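Local structure of SusD superfamily protein (Bacteroides vulgatus ATCC 8482, 3JQ0) at residues I209-F214 with V376-D381; N216-D221 with D366-L371. The protein probably binds nutrients, likely glycans, at the bacterial outer membrane. All coordinates share one frame; numbering follows the deposited sequence.

Contact 1. Residues I209-F214 with V376-D381; sequences IAKNAF and VLLGED
A surface salt bridge from Lys211 to Glu380, backed by aliphatic packing of Lys211 on Leu378, joins the side of helix 204-217 to the turn that follows helix 364-377. Only side chains meet here; the closest CA atoms, those of Lys211 and Leu378, are 9.1 Å apart. The lysine leaves its helix with CG anti to the backbone N (chi1 175°), runs straight to CD and then bends at chi3 (62°), which brings its ammonium to the carboxylate. Lysine and glutamate reach toward each other from their two segments, and NZ donates to Glu380 OE2 at 2.6 Å, on the syn lone pair; OE1 lies 3.7 Å from NZ, so the bridge rests on one oxygen. Glu380 was built in two conformers, and the bridge belongs to the one described. Next to the ammonium, Lys211 CE lies 3.8 Å from Leu378 CD1. A Schellman motif ends helix 364-377: Gly379, with positive phi (83°), donates its N to Val376 O at 2.9 Å, and the chain then turns to offer Glu380 to the lysine. Cutting Lys211 back to an alanine removes both ammonium and methylenes, which would probably leave Glu380 without this charge partner and Leu378 CD1 less covered. Leu378 also rests on Asn204, Tyr207 and Thr208 of helix 204-217, while Lys211 touches Leu371 as well.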
loop_
_atom_site.group_PDB
_atom_site.type_symbol
_atom_site.label_atom_id
_atom_site.label_comp_id
_atom_site.label_asym_id
_atom_site.label_seq_id
_atom_site.Cartn_x
_atom_site.Cartn_y
_atom_site.Cartn_z
ATOM N N ILE A 209 -0.896 -19.864 -11.295
ATOM C CA ILE A 209 -0.735 -18.678 -12.146
ATOM C C ILE A 209 -0.121 -17.525 -11.358
ATOM O O ILE A 209 0.766 -16.831 -11.832
ATOM C CB ILE A 209 -2.077 -18.294 -12.832
ATOM C CG1 ILE A 209 -2.491 -19.422 -13.803
ATOM C CG2 ILE A 209 -1.958 -16.972 -13.546
ATOM C CD1 ILE A 209 -3.927 -19.338 -14.225
ATOM N N ALA A 210 -0.639 -17.305 -10.164
ATOM C CA ALA A 210 -0.106 -16.245 -9.316
ATOM C C ALA A 210 1.372 -16.439 -9.002
ATOM O O ALA A 210 2.169 -15.497 -9.117
ATOM C CB ALA A 210 -0.922 -16.146 -8.005
ATOM N N LYS A 211 1.727 -17.645 -8.564
ATOM C CA LYS A 211 3.116 -17.974 -8.254
ATOM C C LYS A 211 4.006 -17.647 -9.440
ATOM O O LYS A 211 5.053 -17.028 -9.319
ATOM C CB LYS A 211 3.239 -19.450 -7.886
ATOM C CG LYS A 211 4.672 -19.912 -7.675
ATOM C CD LYS A 211 4.783 -21.367 -7.289
ATOM C CE LYS A 211 4.263 -22.313 -8.310
ATOM N NZ LYS A 211 4.722 -23.725 -8.125
ATOM N N ASN A 212 3.606 -18.088 -10.621
ATOM C CA ASN A 212 4.392 -17.868 -11.816
ATOM C C ASN A 212 4.540 -16.388 -12.171
ATOM O O ASN A 212 5.584 -15.965 -12.646
ATOM C CB ASN A 212 3.827 -18.669 -13.008
ATOM C CG ASN A 212 3.952 -20.172 -12.818
ATOM O OD1 ASN A 212 4.781 -20.647 -12.095
ATOM N ND2 ASN A 212 3.095 -20.895 -13.497
ATOM N N ALA A 213 3.479 -15.620 -11.930
ATOM C CA ALA A 213 3.521 -14.180 -12.142
ATOM C C ALA A 213 4.527 -13.498 -11.218
ATOM O O ALA A 213 5.364 -12.688 -11.651
ATOM C CB ALA A 213 2.131 -13.558 -11.996
ATOM N N PHE A 214 4.494 -13.842 -9.927
ATOM C CA PHE A 214 5.465 -13.294 -9.011
ATOM C C PHE A 214 6.882 -13.687 -9.368
ATOM O O PHE A 214 7.818 -12.869 -9.282
ATOM C CB PHE A 214 5.133 -13.644 -7.552
ATOM C CG PHE A 214 3.828 -13.047 -7.053
ATOM C CD1 PHE A 214 3.575 -11.690 -7.101
ATOM C CD2 PHE A 214 2.846 -13.857 -6.512
ATOM C CE1 PHE A 214 2.415 -11.153 -6.633
ATOM C CE2 PHE A 214 1.663 -13.326 -6.040
ATOM C CZ PHE A 214 1.450 -11.978 -6.093
ATOM N N VAL A 376 2.617 -21.061 -0.110
ATOM C CA VAL A 376 1.933 -21.684 1.025
ATOM C C VAL A 376 0.568 -22.230 0.636
ATOM O O VAL A 376 0.165 -23.311 1.030
ATOM C CB VAL A 376 1.831 -20.718 2.232
ATOM C CG1 VAL A 376 0.873 -21.240 3.297
ATOM C CG2 VAL A 376 3.201 -20.464 2.801
ATOM N N LEU A 377 -0.168 -21.436 -0.145
ATOM C CA LEU A 377 -1.495 -21.833 -0.588
ATOM C C LEU A 377 -1.475 -23.095 -1.429
ATOM O O LEU A 377 -2.451 -23.838 -1.463
ATOM C CB LEU A 377 -2.225 -20.663 -1.250
ATOM C CG LEU A 377 -2.584 -19.519 -0.323
ATOM C CD1 LEU A 377 -2.936 -18.267 -1.061
ATOM C CD2 LEU A 377 -3.711 -19.955 0.633
ATOM N N LEU A 378 -0.371 -23.320 -2.136
ATOM C CA LEU A 378 -0.080 -24.536 -2.903
ATOM C C LEU A 378 0.604 -25.621 -2.104
ATOM O O LEU A 378 0.820 -26.694 -2.660
ATOM C CB LEU A 378 0.847 -24.156 -4.066
ATOM C CG LEU A 378 0.169 -23.376 -5.175
ATOM C CD1 LEU A 378 1.169 -22.735 -6.097
ATOM C CD2 LEU A 378 -0.854 -24.247 -5.952
ATOM N N GLY A 379 0.853 -25.440 -0.819
ATOM C CA GLY A 379 1.522 -26.415 -0.001
ATOM C C GLY A 379 3.037 -26.381 -0.086
ATOM O O GLY A 379 3.688 -27.240 0.477
ATOM N N GLU A 380 3.601 -25.396 -0.762
ATOM C CA GLU A 380 5.038 -25.273 -0.924
ATOM C C GLU A 380 5.700 -24.482 0.214
ATOM O O GLU A 380 5.045 -23.753 0.956
ATOM C CB GLU A 380 5.364 -24.614 -2.261
ATOM C CG GLU A 380 4.844 -25.378 -3.478
ATOM C CD GLU A 380 5.272 -24.683 -4.793
ATOM O OE1 GLU A 380 6.378 -24.121 -4.880
ATOM O OE2 GLU A 380 4.487 -24.655 -5.753
ATOM N N ASP A 381 7.010 -24.640 0.340
ATOM C CA ASP A 381 7.804 -24.080 1.400
ATOM C C ASP A 381 8.143 -22.600 1.111
ATOM O O ASP A 381 8.813 -22.311 0.132
ATOM C CB ASP A 381 9.108 -24.870 1.485
ATOM C CG ASP A 381 10.063 -24.323 2.511
ATOM O OD1 ASP A 381 9.647 -23.605 3.413
ATOM O OD2 ASP A 381 11.226 -24.748 2.462
#

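Contact 2. Residues N216-D221 with D366-L371; sequences NVKKAD and DCLLQL
The C-terminal end of helix 204-217 packs against the N-terminal half of helix 364-377 as part of an antiparallel helix pair, with Val217 set on Cys367 in a largely buried contact. The sulfur does the touching: SG, anti to its own backbone N (chi1 173°), lies 3.8 Å from both CB and CG1 of Val217. This is the closest backbone approach too, the CA atoms of the pair being 7.2 Å apart. Beside it the extended chain of Lys218 crosses Leu371 at about a right angle, NZ standing 3.7 Å from Leu371 CD2, and its CE comes within 4.4 Å of Leu368 CD2. The ammonium is not left to the leucine, since it forms a salt bridge with Glu215. A type I turn from Val217 to Ala220, with Ala220 N on Val217 O at 3.0 Å, carries the chain away; Lys219 NZ adds a side-chain bond back to Asn216 OD1. One turn apart along helix 364-377, Gln370 NE2 bonds to Asp366 OD1 at 2.9 Å, meeting it 36° above the carboxylate plane. Arg438 shares that oxygen in a salt bridge, and Gln370 NE2 also reaches Glu191, so both buried polar groups are held by charged neighbours. Helix 182-199 borders the pair, touching Val217 through Gln186 and Cys367 through Met187, while helix 383-394 packs on Leu368 and Leu371.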
loop_
_atom_site.group_PDB
_atom_site.type_symbol
_atom_site.label_atom_id
_atom_site.label_comp_id
_atom_site.label_asym_id
_atom_site.label_seq_id
_atom_site.Cartn_x
_atom_site.Cartn_y
_atom_site.Cartn_z
ATOM N N ASN A 216 7.912 -14.208 -12.363
ATOM C CA ASN A 216 8.253 -13.393 -13.546
ATOM C C ASN A 216 8.752 -12.000 -13.220
ATOM O O ASN A 216 9.536 -11.431 -13.957
ATOM C CB ASN A 216 7.097 -13.272 -14.504
ATOM C CG ASN A 216 6.871 -14.481 -15.329
ATOM O OD1 ASN A 216 7.724 -15.355 -15.484
ATOM N ND2 ASN A 216 5.665 -14.534 -15.886
ATOM N N VAL A 217 8.294 -11.455 -12.094
ATOM C CA VAL A 217 8.789 -10.130 -11.662
ATOM C C VAL A 217 10.314 -10.096 -11.563
ATOM O O VAL A 217 10.948 -9.072 -11.881
ATOM C CB VAL A 217 8.123 -9.765 -10.296
ATOM C CG1 VAL A 217 8.779 -8.536 -9.673
ATOM C CG2 VAL A 217 6.623 -9.596 -10.455
ATOM N N LYS A 218 10.904 -11.232 -11.202
ATOM C CA LYS A 218 12.338 -11.364 -11.082
ATOM C C LYS A 218 13.087 -11.177 -12.392
ATOM O O LYS A 218 14.309 -10.985 -12.382
ATOM C CB LYS A 218 12.697 -12.709 -10.466
ATOM C CG LYS A 218 12.062 -12.985 -9.095
ATOM C CD LYS A 218 12.447 -14.349 -8.579
ATOM C CE LYS A 218 11.973 -14.643 -7.210
ATOM N NZ LYS A 218 12.225 -16.046 -6.830
ATOM N N LYS A 219 12.379 -11.219 -13.516
ATOM C CA LYS A 219 12.985 -10.923 -14.838
ATOM C C LYS A 219 13.391 -9.470 -14.981
ATOM O O LYS A 219 14.200 -9.124 -15.854
ATOM C CB LYS A 219 12.005 -11.249 -15.964
ATOM C CG LYS A 219 11.729 -12.729 -16.130
ATOM C CD LYS A 219 10.619 -12.991 -17.133
ATOM C CE LYS A 219 10.336 -14.486 -17.407
ATOM N NZ LYS A 219 10.747 -15.454 -16.318
ATOM N N ALA A 220 12.790 -8.581 -14.195
ATOM C CA ALA A 220 13.186 -7.199 -14.208
ATOM C C ALA A 220 14.437 -7.016 -13.304
ATOM O O ALA A 220 14.811 -7.879 -12.506
ATOM C CB ALA A 220 12.033 -6.319 -13.761
ATOM N N ASP A 221 15.047 -5.850 -13.412
ATOM C CA ASP A 221 16.210 -5.487 -12.606
ATOM C C ASP A 221 15.754 -5.010 -11.234
ATOM O O ASP A 221 15.683 -3.811 -10.969
ATOM C CB ASP A 221 16.987 -4.413 -13.347
ATOM C CG ASP A 221 18.216 -3.963 -12.636
ATOM O OD1 ASP A 221 18.754 -4.729 -11.815
ATOM O OD2 ASP A 221 18.615 -2.790 -12.893
ATOM N N ASP A 366 7.548 -7.036 -1.502
ATOM C CA ASP A 366 6.136 -7.404 -1.755
ATOM C C ASP A 366 6.099 -8.605 -2.693
ATOM O O ASP A 366 5.381 -9.571 -2.424
ATOM C CB ASP A 366 5.427 -6.150 -2.328
ATOM C CG ASP A 366 3.923 -6.207 -2.375
ATOM O OD1 ASP A 366 3.323 -7.170 -1.855
ATOM O OD2 ASP A 366 3.366 -5.226 -2.904
ATOM N N CYS A 367 6.888 -8.573 -3.769
ATOM C CA CYS A 367 7.018 -9.740 -4.647
ATOM C C CYS A 367 7.344 -10.982 -3.799
ATOM O O CYS A 367 6.717 -12.010 -3.925
ATOM C CB CYS A 367 8.100 -9.448 -5.692
ATOM S SG CYS A 367 8.529 -10.869 -6.719
ATOM N N LEU A 368 8.387 -10.899 -2.996
ATOM C CA LEU A 368 8.816 -12.072 -2.236
ATOM C C LEU A 368 7.733 -12.590 -1.292
ATOM O O LEU A 368 7.529 -13.799 -1.198
ATOM C CB LEU A 368 10.117 -11.772 -1.451
ATOM C CG LEU A 368 11.357 -11.517 -2.295
ATOM C CD1 LEU A 368 12.560 -11.281 -1.335
ATOM C CD2 LEU A 368 11.626 -12.656 -3.293
ATOM N N LEU A 369 7.070 -11.688 -0.570
ATOM C CA LEU A 369 6.095 -12.136 0.408
ATOM C C LEU A 369 4.813 -12.656 -0.245
ATOM O O LEU A 369 4.162 -13.543 0.320
ATOM C CB LEU A 369 5.844 -11.054 1.463
ATOM C CG LEU A 369 7.089 -10.793 2.346
ATOM C CD1 LEU A 369 6.797 -9.595 3.259
ATOM C CD2 LEU A 369 7.520 -12.035 3.167
ATOM N N GLN A 370 4.418 -12.083 -1.371
ATOM C CA GLN A 370 3.247 -12.626 -2.088
ATOM C C GLN A 370 3.601 -13.942 -2.795
ATOM O O GLN A 370 2.749 -14.838 -2.854
ATOM C CB GLN A 370 2.639 -11.616 -3.054
ATOM C CG GLN A 370 2.199 -10.342 -2.356
ATOM C CD GLN A 370 0.988 -9.685 -2.959
ATOM O OE1 GLN A 370 -0.005 -10.383 -3.275
ATOM N NE2 GLN A 370 1.045 -8.366 -3.129
ATOM N N LEU A 371 4.839 -14.070 -3.291
ATOM C CA LEU A 371 5.336 -15.361 -3.748
ATOM C C LEU A 371 5.247 -16.385 -2.636
ATOM O O LEU A 371 4.802 -17.524 -2.835
ATOM C CB LEU A 371 6.729 -15.198 -4.313
ATOM C CG LEU A 371 7.430 -16.504 -4.770
ATOM C CD1 LEU A 371 6.544 -17.223 -5.822
ATOM C CD2 LEU A 371 8.790 -16.153 -5.369
#

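From the N terminus the chain enters helix 204-217, supplies 209-214 and then 216-221, and leaves through a turn. It wanders through some 144 residues, only a minority of them helix or strand, before returning as helix 364-377, which gives 366-371 first and 376-381 last. Contact 1 thus closes the outer loop and contact 2 is nested inside it, the order expected of an antiparallel helix pair. Their centres lie 12 Å apart. Phe214 bridges them, its CZ 3.3 Å from Gln370 CB. Together they join helix 204-217 to helix 364-377 from the buried contact 2 to contact 1 at the surface, in keeping with the TPR-like helical scaffold of the SusD family.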